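Local coordinates for ABC transporter, substrate binding protein (Aeropyrum pernix, PDB 3EAF) that probably captures a solute outside the cell and hands it to an ABC transporter for uptake, and also binds a magnesium ion, at residues I5-L10 with V48-I53; L10-G15 with I81-A86; I53-A58 with R69-R74; Y75-I80 with D98-I103; A86-L91 with Y102-Y107. All blocks are in the same frame, centred on the assembly; numbering follows the deposited sequence.

Contact 1 of 5, residues I5-L10 with V48-I53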
# COMPACT_ATOMS: atom_id res chain seq x y z
N ILE A 5 0.72 24.35 9.17
CA ILE A 5 -0.47 23.50 9.16
C ILE A 5 -0.23 22.27 10.04
O ILE A 5 0.91 21.83 10.19
CB ILE A 5 -0.89 23.06 7.73
CG1 ILE A 5 0.23 22.26 7.05
CG2 ILE A 5 -1.31 24.28 6.89
CD1 ILE A 5 -0.18 21.54 5.78
N ASN A 6 -1.30 21.75 10.63
CA ASN A 6 -1.21 20.52 11.42
C ASN A 6 -1.64 19.30 10.60
O ASN A 6 -2.66 19.33 9.90
CB ASN A 6 -2.03 20.62 12.71
CG ASN A 6 -1.54 21.73 13.64
OD1 ASN A 6 -0.36 22.11 13.63
ND2 ASN A 6 -2.45 22.23 14.46
N VAL A 7 -0.85 18.23 10.69
CA VAL A 7 -1.10 17.01 9.93
C VAL A 7 -0.98 15.79 10.85
O VAL A 7 0.02 15.63 11.54
CB VAL A 7 -0.12 16.90 8.72
CG1 VAL A 7 -0.25 15.54 8.03
CG2 VAL A 7 -0.37 18.03 7.71
N GLY A 8 -2.00 14.94 10.87
CA GLY A 8 -1.96 13.71 11.64
C GLY A 8 -1.16 12.63 10.94
O GLY A 8 -1.18 12.52 9.72
N LEU A 9 -0.45 11.84 11.73
CA LEU A 9 0.26 10.67 11.22
C LEU A 9 -0.17 9.46 12.05
O LEU A 9 0.29 9.27 13.17
CB LEU A 9 1.78 10.87 11.27
CG LEU A 9 2.68 9.68 10.90
CD1 LEU A 9 2.39 9.17 9.50
CD2 LEU A 9 4.15 10.05 11.04
N LEU A 10 -1.05 8.65 11.47
CA LEU A 10 -1.57 7.46 12.12
C LEU A 10 -0.80 6.23 11.64
O LEU A 10 -0.81 5.91 10.45
CB LEU A 10 -3.07 7.31 11.83
CG LEU A 10 -3.89 6.34 12.68
CD1 LEU A 10 -4.23 6.94 14.04
CD2 LEU A 10 -5.15 5.95 11.92
N VAL A 48 5.50 26.99 3.92
CA VAL A 48 4.63 26.17 4.75
C VAL A 48 5.49 25.24 5.61
O VAL A 48 6.40 24.57 5.11
CB VAL A 48 3.61 25.36 3.91
CG1 VAL A 48 2.69 24.53 4.82
CG2 VAL A 48 2.77 26.30 3.06
N ASN A 49 5.20 25.26 6.90
CA ASN A 49 5.77 24.32 7.86
C ASN A 49 4.70 23.31 8.24
O ASN A 49 3.56 23.69 8.53
CB ASN A 49 6.26 25.05 9.10
CG ASN A 49 7.22 26.17 8.77
OD1 ASN A 49 6.89 27.35 8.91
ND2 ASN A 49 8.40 25.81 8.28
N ILE A 50 5.07 22.04 8.24
CA ILE A 50 4.15 21.00 8.67
C ILE A 50 4.47 20.56 10.08
O ILE A 50 5.56 20.02 10.35
CB ILE A 50 4.13 19.78 7.71
CG1 ILE A 50 3.69 20.21 6.30
CG2 ILE A 50 3.20 18.70 8.26
CD1 ILE A 50 3.56 19.07 5.30
N ASN A 51 3.53 20.83 10.98
CA ASN A 51 3.58 20.28 12.32
C ASN A 51 2.82 18.97 12.28
O ASN A 51 1.59 18.96 12.21
CB ASN A 51 2.97 21.25 13.34
CG ASN A 51 2.90 20.67 14.76
OD1 ASN A 51 3.84 20.00 15.22
ND2 ASN A 51 1.80 20.91 15.44
N TYR A 52 3.54 17.85 12.27
CA TYR A 52 2.89 16.55 12.22
C TYR A 52 2.79 15.92 13.60
O TYR A 52 3.70 16.07 14.42
CB TYR A 52 3.56 15.61 11.21
CG TYR A 52 4.90 15.04 11.64
CD1 TYR A 52 4.98 13.80 12.29
CD2 TYR A 52 6.09 15.71 11.37
CE1 TYR A 52 6.22 13.26 12.68
CE2 TYR A 52 7.33 15.19 11.75
CZ TYR A 52 7.38 13.96 12.40
OH TYR A 52 8.61 13.43 12.77
N ILE A 53 1.68 15.22 13.83
CA ILE A 53 1.41 14.62 15.13
C ILE A 53 1.33 13.09 14.95
O ILE A 53 0.35 12.57 14.40
CB ILE A 53 0.10 15.20 15.76
CG1 ILE A 53 0.19 16.72 15.95
CG2 ILE A 53 -0.20 14.55 17.10
CD1 ILE A 53 -0.49 17.53 14.85
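I5 pairs strand 3-11 with strand 47-56 in parallel: its N donates to N49 O, and its O takes the N-H of N51 (I5 O to N51 N 2.9 Å). V7 repeats the pattern, its N bonding to N51 O and its O to I53 N at 2.9 Å. L9 N to I53 O is the next rung, and pairing continues toward R55. On the face that carries I5, V7 and I50, I5 CG1 sits in the crowded position between N and the carbonyl carbon (chi1 60°), which sets CG1 4.0 Å from V48 CG1. Its CD1 lies alongside I50 CG1 at 4.1 Å. Beyond it V7 CG2 packs on I50 CG2 at 3.7 Å, and F32 of helix 18-38 with I301 and I304 of helix 288-304 cover the row. I53 points to the other face and lays CD1 back across the strand boundary, 4.1 Å from N6 CB. Beside it N51 ND2 donates to N6 OD1 at 3.1 Å. The two amide planes stand 77° apart, and the donor sits 57° out of the N6 carbonyl plane while OD1 stays close to the N51 plane. N6 ND2 is taken by Y75 O, which leaves that amide gripped at both ends. Neighbouring parallel strands joined through helix 18-38, with helices over the face, are the pattern of the Rossmann-like lobes of type I periplasmic binding proteins.

Contact 2 of 5, residues L10-G15 with I81-A86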
# COMPACT_ATOMS: atom_id res chain seq x y z
N LEU A 10 -1.05 8.65 11.47
CA LEU A 10 -1.57 7.46 12.12
C LEU A 10 -0.80 6.23 11.64
O LEU A 10 -0.81 5.91 10.45
CB LEU A 10 -3.07 7.31 11.83
CG LEU A 10 -3.89 6.34 12.68
CD1 LEU A 10 -4.23 6.94 14.04
CD2 LEU A 10 -5.15 5.95 11.92
N VAL A 11 -0.11 5.56 12.56
CA VAL A 11 0.78 4.45 12.20
C VAL A 11 0.57 3.22 13.08
O VAL A 11 0.02 3.30 14.18
CB VAL A 11 2.28 4.87 12.23
CG1 VAL A 11 2.58 5.90 11.15
CG2 VAL A 11 2.71 5.39 13.62
N ASP A 12 0.99 2.06 12.57
CA ASP A 12 1.06 0.86 13.38
C ASP A 12 2.52 0.49 13.61
O ASP A 12 3.17 -0.10 12.74
CB ASP A 12 0.30 -0.30 12.72
CG ASP A 12 0.32 -1.56 13.56
OD1 ASP A 12 0.87 -1.52 14.69
OD2 ASP A 12 -0.20 -2.60 13.10
N GLU A 13 3.04 0.85 14.78
CA GLU A 13 4.43 0.57 15.12
C GLU A 13 4.61 -0.63 16.05
O GLU A 13 5.72 -1.15 16.20
CB GLU A 13 5.07 1.80 15.76
CG GLU A 13 5.29 2.95 14.78
CD GLU A 13 5.96 4.14 15.43
OE1 GLU A 13 5.78 4.34 16.65
OE2 GLU A 13 6.68 4.88 14.71
N THR A 14 3.52 -1.08 16.67
CA THR A 14 3.61 -2.10 17.71
C THR A 14 2.58 -3.23 17.57
O THR A 14 2.65 -4.22 18.30
CB THR A 14 3.45 -1.47 19.12
OG1 THR A 14 2.27 -0.64 19.16
CG2 THR A 14 4.68 -0.64 19.49
N GLY A 15 1.64 -3.07 16.64
CA GLY A 15 0.56 -4.05 16.44
C GLY A 15 0.82 -5.11 15.39
O GLY A 15 1.96 -5.33 14.97
N ILE A 81 -2.12 11.45 7.33
CA ILE A 81 -1.41 10.37 6.69
C ILE A 81 -1.75 9.13 7.51
O ILE A 81 -1.29 8.98 8.65
CB ILE A 81 0.12 10.63 6.66
CG1 ILE A 81 0.42 11.98 5.96
CG2 ILE A 81 0.89 9.45 6.03
CD1 ILE A 81 0.05 12.04 4.47
N GLY A 82 -2.58 8.26 6.94
CA GLY A 82 -3.17 7.16 7.69
C GLY A 82 -2.67 5.77 7.35
O GLY A 82 -1.67 5.61 6.64
N TRP A 83 -3.39 4.76 7.84
CA TRP A 83 -2.91 3.39 7.80
C TRP A 83 -3.98 2.36 7.37
O TRP A 83 -4.18 2.14 6.17
CB TRP A 83 -2.23 3.01 9.13
CG TRP A 83 -1.64 1.62 9.14
CD1 TRP A 83 -2.11 0.53 9.83
CD2 TRP A 83 -0.49 1.18 8.41
NE1 TRP A 83 -1.32 -0.57 9.57
CE2 TRP A 83 -0.32 -0.20 8.70
CE3 TRP A 83 0.41 1.80 7.53
CZ2 TRP A 83 0.72 -0.96 8.15
CZ3 TRP A 83 1.44 1.05 6.98
CH2 TRP A 83 1.59 -0.32 7.29
N GLY A 84 -4.66 1.73 8.33
CA GLY A 84 -5.37 0.47 8.08
C GLY A 84 -6.64 0.56 7.25
O GLY A 84 -7.35 1.57 7.30
N THR A 85 -6.94 -0.49 6.49
CA THR A 85 -8.16 -0.52 5.66
C THR A 85 -9.44 -0.35 6.48
O THR A 85 -10.28 0.49 6.13
CB THR A 85 -8.24 -1.81 4.79
OG1 THR A 85 -7.28 -1.73 3.74
CG2 THR A 85 -9.64 -1.98 4.16
N ALA A 86 -9.58 -1.13 7.55
CA ALA A 86 -10.77 -1.08 8.39
C ALA A 86 -11.04 0.34 8.91
O ALA A 86 -12.12 0.88 8.69
CB ALA A 86 -10.68 -2.08 9.56
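L10 and D12 meet G82 and W83 at the carboxyl ends of strands 3-11 and 79-82, the C-terminal end of the sheet, from which loops run toward the ligand cleft in type I periplasmic binding proteins. The last rung between the strands is L10 N to I81 O, 2.8 Å. Past it the chains part. L10 O still touches W83 CB at 3.5 Å, and L10 CB rests 4.1 Å from G82 CA. W83 then carries the contact: CG is anti to its backbone N (chi1 -177°), and D12 CB lies over one face of the indole, 4.0 Å from the centroid of the five-membered ring, as a CH-pi contact. The nearest single atom to D12 CB is W83 NE1, at 3.6 Å. In this Rossmann-like lobe the loop after the first strand is folded as an Asx motif, with D12 OD1 accepting from G15 N (2.6 Å) through its syn lone pair and more weakly from T14 N. The other carboxylate oxygen, OD2, bonds to T17 OG1, and so does W83 NE1, so a single hydroxyl ties the carboxylate and the indole into one arrangement. Y24 meets the indole edge-to-face, which further fixes the ring. A bound glycerol, probably from the crystallisation liquor, lies about 4 Å from the W83 side chain, and G84 follows as the N-cap of helix 85-98.

Contact 3 of 5, residues I53-A58 with R69-R74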
# COMPACT_ATOMS: atom_id res chain seq x y z
N ILE A 53 1.68 15.22 13.83
CA ILE A 53 1.41 14.62 15.13
C ILE A 53 1.33 13.09 14.95
O ILE A 53 0.35 12.57 14.40
CB ILE A 53 0.10 15.20 15.76
CG1 ILE A 53 0.19 16.72 15.95
CG2 ILE A 53 -0.20 14.55 17.10
CD1 ILE A 53 -0.49 17.53 14.85
N LYS A 54 2.36 12.39 15.40
CA LYS A 54 2.44 10.95 15.21
C LYS A 54 1.73 10.19 16.32
O LYS A 54 1.95 10.47 17.50
CB LYS A 54 3.89 10.48 15.10
CG LYS A 54 4.02 9.02 14.68
CD LYS A 54 5.46 8.59 14.47
CE LYS A 54 6.07 8.07 15.76
NZ LYS A 54 7.39 7.45 15.51
N ARG A 55 0.89 9.24 15.93
CA ARG A 55 0.17 8.39 16.88
C ARG A 55 0.24 6.93 16.45
O ARG A 55 -0.22 6.57 15.37
CB ARG A 55 -1.29 8.84 16.99
CG ARG A 55 -1.49 10.22 17.61
CD ARG A 55 -1.18 10.20 19.10
NE ARG A 55 -1.41 11.50 19.73
CZ ARG A 55 -0.46 12.39 19.96
NH1 ARG A 55 0.80 12.14 19.61
NH2 ARG A 55 -0.77 13.55 20.54
N ASP A 56 0.83 6.09 17.30
CA ASP A 56 0.84 4.64 17.07
C ASP A 56 -0.45 4.03 17.62
O ASP A 56 -0.64 3.94 18.84
CB ASP A 56 2.08 3.99 17.71
CG ASP A 56 2.02 2.46 17.74
OD1 ASP A 56 1.39 1.84 16.85
OD2 ASP A 56 2.62 1.87 18.65
N TYR A 57 -1.33 3.62 16.72
CA TYR A 57 -2.63 3.07 17.12
C TYR A 57 -2.66 1.54 17.14
O TYR A 57 -3.68 0.94 17.50
CB TYR A 57 -3.76 3.66 16.27
CG TYR A 57 -4.03 2.97 14.94
CD1 TYR A 57 -5.24 2.31 14.71
CD2 TYR A 57 -3.09 3.01 13.91
CE1 TYR A 57 -5.50 1.69 13.49
CE2 TYR A 57 -3.34 2.39 12.69
CZ TYR A 57 -4.55 1.74 12.48
OH TYR A 57 -4.81 1.14 11.27
N ALA A 58 -1.54 0.93 16.73
CA ALA A 58 -1.36 -0.53 16.76
C ALA A 58 -2.46 -1.35 16.06
O ALA A 58 -2.80 -2.45 16.48
CB ALA A 58 -1.16 -1.01 18.23
N ARG A 69 -10.41 11.81 16.43
CA ARG A 69 -11.08 12.89 17.16
C ARG A 69 -10.05 13.86 17.76
O ARG A 69 -10.24 15.06 17.68
CB ARG A 69 -12.06 12.34 18.20
CG ARG A 69 -13.29 11.65 17.58
CD ARG A 69 -14.38 11.32 18.60
NE ARG A 69 -13.92 10.40 19.65
CZ ARG A 69 -13.99 9.07 19.58
NH1 ARG A 69 -14.49 8.47 18.50
NH2 ARG A 69 -13.54 8.34 20.58
N GLU A 70 -8.95 13.33 18.30
CA GLU A 70 -7.84 14.15 18.79
C GLU A 70 -7.21 15.01 17.68
O GLU A 70 -7.02 16.21 17.87
CB GLU A 70 -6.75 13.28 19.45
CG GLU A 70 -5.56 14.09 19.97
CD GLU A 70 -4.50 13.25 20.69
OE1 GLU A 70 -4.28 12.08 20.31
OE2 GLU A 70 -3.87 13.78 21.63
N PHE A 71 -6.89 14.39 16.55
CA PHE A 71 -6.36 15.13 15.39
C PHE A 71 -7.28 16.30 15.02
O PHE A 71 -6.81 17.42 14.85
CB PHE A 71 -6.19 14.22 14.16
CG PHE A 71 -5.04 13.25 14.25
CD1 PHE A 71 -3.93 13.50 15.05
CD2 PHE A 71 -5.05 12.08 13.48
CE1 PHE A 71 -2.86 12.59 15.10
CE2 PHE A 71 -4.00 11.17 13.53
CZ PHE A 71 -2.90 11.43 14.34
N ARG A 72 -8.58 16.02 14.90
CA ARG A 72 -9.55 17.03 14.47
C ARG A 72 -9.84 18.08 15.54
O ARG A 72 -9.79 19.28 15.27
CB ARG A 72 -10.87 16.36 14.05
CG ARG A 72 -11.95 17.34 13.58
CD ARG A 72 -13.31 16.67 13.47
NE ARG A 72 -13.82 16.25 14.77
CZ ARG A 72 -14.70 15.26 14.96
NH1 ARG A 72 -15.17 14.56 13.94
NH2 ARG A 72 -15.08 14.96 16.19
N ASP A 73 -10.16 17.62 16.75
CA ASP A 73 -10.70 18.50 17.79
C ASP A 73 -9.62 19.25 18.56
O ASP A 73 -9.77 20.44 18.85
CB ASP A 73 -11.62 17.72 18.75
CG ASP A 73 -12.91 17.28 18.08
OD1 ASP A 73 -13.37 17.96 17.13
OD2 ASP A 73 -13.48 16.26 18.52
N ARG A 74 -8.53 18.55 18.89
CA ARG A 74 -7.40 19.17 19.57
C ARG A 74 -6.50 19.93 18.60
O ARG A 74 -6.16 21.09 18.85
CB ARG A 74 -6.60 18.12 20.36
CG ARG A 74 -5.38 18.68 21.05
CD ARG A 74 -4.70 17.64 21.91
NE ARG A 74 -3.42 18.14 22.41
CZ ARG A 74 -2.57 17.42 23.15
NH1 ARG A 74 -2.86 16.17 23.47
NH2 ARG A 74 -1.43 17.96 23.56
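Strand 53-56 and helix 69-74 run nearly antiparallel, 154° between their directions, with I53 and F71 giving the closest pair of CA atoms at 7.8 Å. The ring of F71 reaches the strand with its far end: CE1 comes within 3.3 Å of I53 O and 3.7 Å of R55 CG. I53 CG2 approaches the same ring in its plane, at the edge, 3.9 Å from CE1, and also lies against one face of the R55 guanidinium near its rim. This is the returning part of a beta-alpha-beta crossover, in which helix 61-74 passes over strand 3-11 to deliver the chain to strand 79-82. The R55 chain bends at chi2 (-70°), which places CD, and its guanidinium grips E70 side-on with two nitrogens. R55 NE holds E70 OE1 at 3.0 Å and NH2 holds OE2 at 3.3 Å, both bonds nearly straight and close to the guanidinium plane, yet arriving from above the carboxylate plane. R55 NH1 turns back to the carbonyl of K54. An alanine in place of R55 would probably leave E70 without its strand-side charge and open a gap beside the F71 ring where CG had packed. R74 NH1 also reaches E70 OE2, weakly, at 3.2 Å. That carboxylate therefore lies between two arginines whose NH2 (R55) and NH1 (R74) stand 4.5 Å apart, a like-charge approach it probably offsets.

Contact 4 of 5, residues Y75-I80 with D98-I103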
# COMPACT_ATOMS: atom_id res chain seq x y z
N TYR A 75 -6.11 19.30 17.49
CA TYR A 75 -5.10 19.91 16.60
C TYR A 75 -5.68 20.62 15.38
O TYR A 75 -4.96 21.35 14.71
CB TYR A 75 -4.05 18.89 16.17
CG TYR A 75 -3.19 18.39 17.30
CD1 TYR A 75 -2.16 19.18 17.83
CD2 TYR A 75 -3.41 17.13 17.85
CE1 TYR A 75 -1.37 18.72 18.87
CE2 TYR A 75 -2.62 16.66 18.90
CZ TYR A 75 -1.61 17.46 19.40
OH TYR A 75 -0.83 17.00 20.43
N GLY A 76 -6.96 20.41 15.11
CA GLY A 76 -7.58 20.91 13.89
C GLY A 76 -6.76 20.61 12.64
O GLY A 76 -6.51 21.50 11.83
N VAL A 77 -6.34 19.35 12.48
CA VAL A 77 -5.55 18.96 11.30
C VAL A 77 -6.34 19.21 10.01
O VAL A 77 -7.57 19.17 10.03
CB VAL A 77 -5.07 17.48 11.35
CG1 VAL A 77 -4.23 17.23 12.60
CG2 VAL A 77 -6.25 16.50 11.28
N ILE A 78 -5.64 19.48 8.91
CA ILE A 78 -6.29 19.63 7.60
C ILE A 78 -6.00 18.43 6.71
O ILE A 78 -6.52 18.33 5.59
CB ILE A 78 -5.89 20.95 6.86
CG1 ILE A 78 -4.37 21.07 6.70
CG2 ILE A 78 -6.46 22.18 7.60
CD1 ILE A 78 -3.95 22.11 5.68
N ALA A 79 -5.16 17.52 7.21
CA ALA A 79 -4.80 16.31 6.49
C ALA A 79 -4.31 15.25 7.46
O ALA A 79 -3.78 15.58 8.53
CB ALA A 79 -3.73 16.61 5.42
N ILE A 80 -4.51 13.99 7.10
CA ILE A 80 -4.00 12.85 7.87
C ILE A 80 -3.32 11.87 6.93
O ILE A 80 -3.86 11.52 5.87
CB ILE A 80 -5.13 12.12 8.65
CG1 ILE A 80 -5.71 13.03 9.74
CG2 ILE A 80 -4.60 10.82 9.29
CD1 ILE A 80 -7.07 12.55 10.29
N ASP A 98 -15.84 16.40 7.69
CA ASP A 98 -14.86 17.27 8.35
C ASP A 98 -13.88 17.96 7.41
O ASP A 98 -13.11 18.83 7.84
CB ASP A 98 -14.10 16.48 9.41
CG ASP A 98 -15.00 15.98 10.52
OD1 ASP A 98 -16.04 16.63 10.77
OD2 ASP A 98 -14.67 14.94 11.13
N LYS A 99 -13.90 17.56 6.14
CA LYS A 99 -13.04 18.14 5.10
C LYS A 99 -11.55 17.98 5.38
O LYS A 99 -10.78 18.94 5.26
CB LYS A 99 -13.39 19.62 4.84
CG LYS A 99 -14.83 19.86 4.44
CD LYS A 99 -14.95 21.18 3.69
CE LYS A 99 -16.27 21.89 3.95
NZ LYS A 99 -17.44 21.10 3.49
N ILE A 100 -11.16 16.77 5.77
CA ILE A 100 -9.76 16.44 6.06
C ILE A 100 -9.22 15.51 4.97
O ILE A 100 -9.76 14.41 4.77
CB ILE A 100 -9.62 15.78 7.47
CG1 ILE A 100 -10.07 16.76 8.57
CG2 ILE A 100 -8.18 15.28 7.71
CD1 ILE A 100 -10.06 16.18 10.00
N THR A 101 -8.20 15.96 4.25
CA THR A 101 -7.56 15.14 3.21
C THR A 101 -6.87 13.93 3.86
O THR A 101 -6.06 14.08 4.78
CB THR A 101 -6.55 15.96 2.36
OG1 THR A 101 -7.26 16.84 1.48
CG2 THR A 101 -5.67 15.05 1.50
N TYR A 102 -7.21 12.74 3.37
CA TYR A 102 -6.77 11.51 4.03
C TYR A 102 -6.00 10.65 3.04
O TYR A 102 -6.57 10.13 2.07
CB TYR A 102 -7.99 10.74 4.57
CG TYR A 102 -7.71 9.89 5.79
CD1 TYR A 102 -8.07 10.33 7.05
CD2 TYR A 102 -7.10 8.65 5.67
CE1 TYR A 102 -7.82 9.56 8.18
CE2 TYR A 102 -6.84 7.86 6.80
CZ TYR A 102 -7.21 8.33 8.05
OH TYR A 102 -6.97 7.58 9.17
N ILE A 103 -4.69 10.51 3.28
CA ILE A 103 -3.81 9.73 2.42
C ILE A 103 -3.34 8.50 3.19
O ILE A 103 -2.63 8.61 4.20
CB ILE A 103 -2.60 10.55 1.92
CG1 ILE A 103 -3.07 11.82 1.19
CG2 ILE A 103 -1.72 9.68 1.00
CD1 ILE A 103 -1.99 12.86 0.92
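A79 pairs with T101, and I80 with Y102, in the beta-alpha-beta unit formed by strand 79-82, helix 85-98 and strand 101-104, two parallel strands that are neighbours in the Rossmann-like sheet. Three backbone bonds join them. T101 N reaches back to I78 O at 3.2 Å, I80 N donates to T101 O, and I103 N to I80 O. The first of these forms just after K99, the first residue to leave the helix, whose positive phi belongs to a Schellman motif. That turn brings I100 in beside the opposing strand, where its CG2 rests 3.7 Å from A79 CA and its CD1 meets V77 CG2 at 4.0 Å. I80 has more surface covered here than any other residue. Its CG1 is anti to the carbonyl carbon (chi1 -66°) and packs 3.9 Å from I100 CG2, while CD1 runs on to touch both I100 and Y102. On this face Y68 and F71 of helix 61-74 close over I80, and T88, L91 and V95 of helix 85-98 over Y102. A79 and T101 point to the other face, where the T101 side chain meets L320 and L324 of helix 317-326 and T101 OG1 bonds to G317 O. The Y102 ring crosses the I80 side chain obliquely. I80 CG2 sits off-centre, 4.1 Å from the ring centroid, as a CH-pi contact, and its nearest ring atom is Y102 CE1, 3.6 Å away.

Contact 5 of 5, residues A86-L91 with Y102-Y107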
# COMPACT_ATOMS: atom_id res chain seq x y z
N ALA A 86 -9.58 -1.13 7.55
CA ALA A 86 -10.77 -1.08 8.39
C ALA A 86 -11.04 0.34 8.91
O ALA A 86 -12.12 0.88 8.69
CB ALA A 86 -10.68 -2.08 9.56
N ASP A 87 -10.05 0.93 9.58
CA ASP A 87 -10.24 2.28 10.13
C ASP A 87 -10.38 3.38 9.07
O ASP A 87 -11.22 4.27 9.22
CB ASP A 87 -9.20 2.64 11.21
CG ASP A 87 -7.77 2.37 10.79
OD1 ASP A 87 -7.34 1.19 10.80
OD2 ASP A 87 -7.06 3.34 10.49
N THR A 88 -9.59 3.31 8.00
CA THR A 88 -9.67 4.29 6.91
C THR A 88 -11.06 4.28 6.27
O THR A 88 -11.62 5.34 5.99
CB THR A 88 -8.56 4.11 5.84
OG1 THR A 88 -7.28 3.96 6.46
CG2 THR A 88 -8.51 5.31 4.90
N GLU A 89 -11.60 3.07 6.05
CA GLU A 89 -12.96 2.88 5.52
C GLU A 89 -14.03 3.41 6.47
O GLU A 89 -14.95 4.13 6.05
CB GLU A 89 -13.23 1.41 5.20
CG GLU A 89 -12.72 0.96 3.82
CD GLU A 89 -13.04 -0.50 3.49
OE1 GLU A 89 -13.83 -1.12 4.24
OE2 GLU A 89 -12.50 -1.01 2.49
N LYS A 90 -13.91 3.05 7.74
CA LYS A 90 -14.83 3.49 8.78
C LYS A 90 -14.90 5.02 8.87
O LYS A 90 -15.98 5.59 9.02
CB LYS A 90 -14.43 2.89 10.14
CG LYS A 90 -15.26 3.35 11.36
CD LYS A 90 -16.62 2.66 11.44
CE LYS A 90 -17.30 2.90 12.80
NZ LYS A 90 -16.84 1.94 13.87
N LEU A 91 -13.74 5.67 8.74
CA LEU A 91 -13.66 7.12 8.87
C LEU A 91 -13.95 7.90 7.58
O LEU A 91 -14.13 9.11 7.63
CB LEU A 91 -12.29 7.53 9.40
CG LEU A 91 -11.97 7.15 10.85
CD1 LEU A 91 -10.48 7.25 11.09
CD2 LEU A 91 -12.75 8.03 11.83
N TYR A 102 -7.21 12.74 3.37
CA TYR A 102 -6.77 11.51 4.03
C TYR A 102 -6.00 10.65 3.04
O TYR A 102 -6.57 10.13 2.07
CB TYR A 102 -7.99 10.74 4.57
CG TYR A 102 -7.71 9.89 5.79
CD1 TYR A 102 -8.07 10.33 7.05
CD2 TYR A 102 -7.10 8.65 5.67
CE1 TYR A 102 -7.82 9.56 8.18
CE2 TYR A 102 -6.84 7.86 6.80
CZ TYR A 102 -7.21 8.33 8.05
OH TYR A 102 -6.97 7.58 9.17
N ILE A 103 -4.69 10.51 3.28
CA ILE A 103 -3.81 9.73 2.42
C ILE A 103 -3.34 8.50 3.19
O ILE A 103 -2.63 8.61 4.20
CB ILE A 103 -2.60 10.55 1.92
CG1 ILE A 103 -3.07 11.82 1.19
CG2 ILE A 103 -1.72 9.68 1.00
CD1 ILE A 103 -1.99 12.86 0.92
N SER A 104 -3.74 7.32 2.70
CA SER A 104 -3.61 6.10 3.48
C SER A 104 -2.66 5.09 2.89
O SER A 104 -2.47 5.00 1.68
CB SER A 104 -4.99 5.46 3.67
OG SER A 104 -5.63 5.22 2.43
N ALA A 105 -2.05 4.32 3.79
CA ALA A 105 -1.38 3.09 3.43
C ALA A 105 -2.36 2.05 2.89
O ALA A 105 -2.00 1.23 2.06
CB ALA A 105 -0.64 2.54 4.61
N SER A 106 -3.60 2.08 3.37
CA SER A 106 -4.65 1.24 2.79
C SER A 106 -4.90 1.67 1.35
O SER A 106 -5.11 2.86 1.08
CB SER A 106 -5.96 1.36 3.56
OG SER A 106 -7.00 0.72 2.83
N TYR A 107 -4.86 0.71 0.43
CA TYR A 107 -5.20 0.98 -0.96
C TYR A 107 -6.55 0.34 -1.34
O TYR A 107 -6.73 -0.10 -2.47
CB TYR A 107 -4.07 0.52 -1.90
CG TYR A 107 -2.67 0.94 -1.48
CD1 TYR A 107 -2.38 2.28 -1.18
CD2 TYR A 107 -1.65 0.01 -1.39
CE1 TYR A 107 -1.08 2.66 -0.79
CE2 TYR A 107 -0.37 0.37 -1.01
CZ TYR A 107 -0.09 1.69 -0.71
OH TYR A 107 1.19 2.03 -0.33
O HOH W 1 -6.14 5.12 8.84
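The Y102 ring meets T88 obliquely, with T88 CG2 3.6 Å from Y102 CE2, and carries a water in its plane at the hydroxyl edge. Within 86-91, T88 has the most surface covered by the strand segment. Its CG2, anti to the backbone N (chi1 -48° for OG1), also touches S104 CB at 3.7 Å. L91 CD1 stands beside Y102 OH at 4.0 Å. Helix and strand segments run almost antiparallel, as expected where the helix of a beta-alpha-beta unit packs back on the strand that follows it. T88 OG1 also bonds to G84 O, one turn earlier, while S104 OG donates to S106 O at 2.8 Å along a lone pair and S106 OG bonds to T85 OG1. With a valine in place of T88, lacking OG1, the water would probably be held less firmly by D87 and Y102 alone, and G84 O would lose its side-chain donor. The water is gripped three ways: it donates to D87 OD2 (2.6 Å) and to T88 OG1 (2.9 Å), and it bonds to Y102 OH (2.6 Å). With D87 OD1 held by Y57 OH, both carboxylate oxygens have polar partners in a buried setting, and the carboxylate is likely to polarise the water that links it to Y102 across the helix-strand interface.

Overall arrangement
From the N terminus, contact 1 closes the first loop, bringing strand 47-56 beside strand 3-11 after helix 18-38. Contact 2 starts at the end of strand 3-11, shares L10 and crosses contact 1, closing only when strand 79-82 has come in on the other side. Contact 3 is nested inside that larger loop and holds helix 61-74 against strand 47-56. Contact 4 opens before contact 2 has closed, so these two cross as well; it adds strand 101-104 to the sheet. Contact 5 ends on the same stretch, packing helix 85-98 on that strand. Together they tie four parallel strands and two covering helices into one lobe.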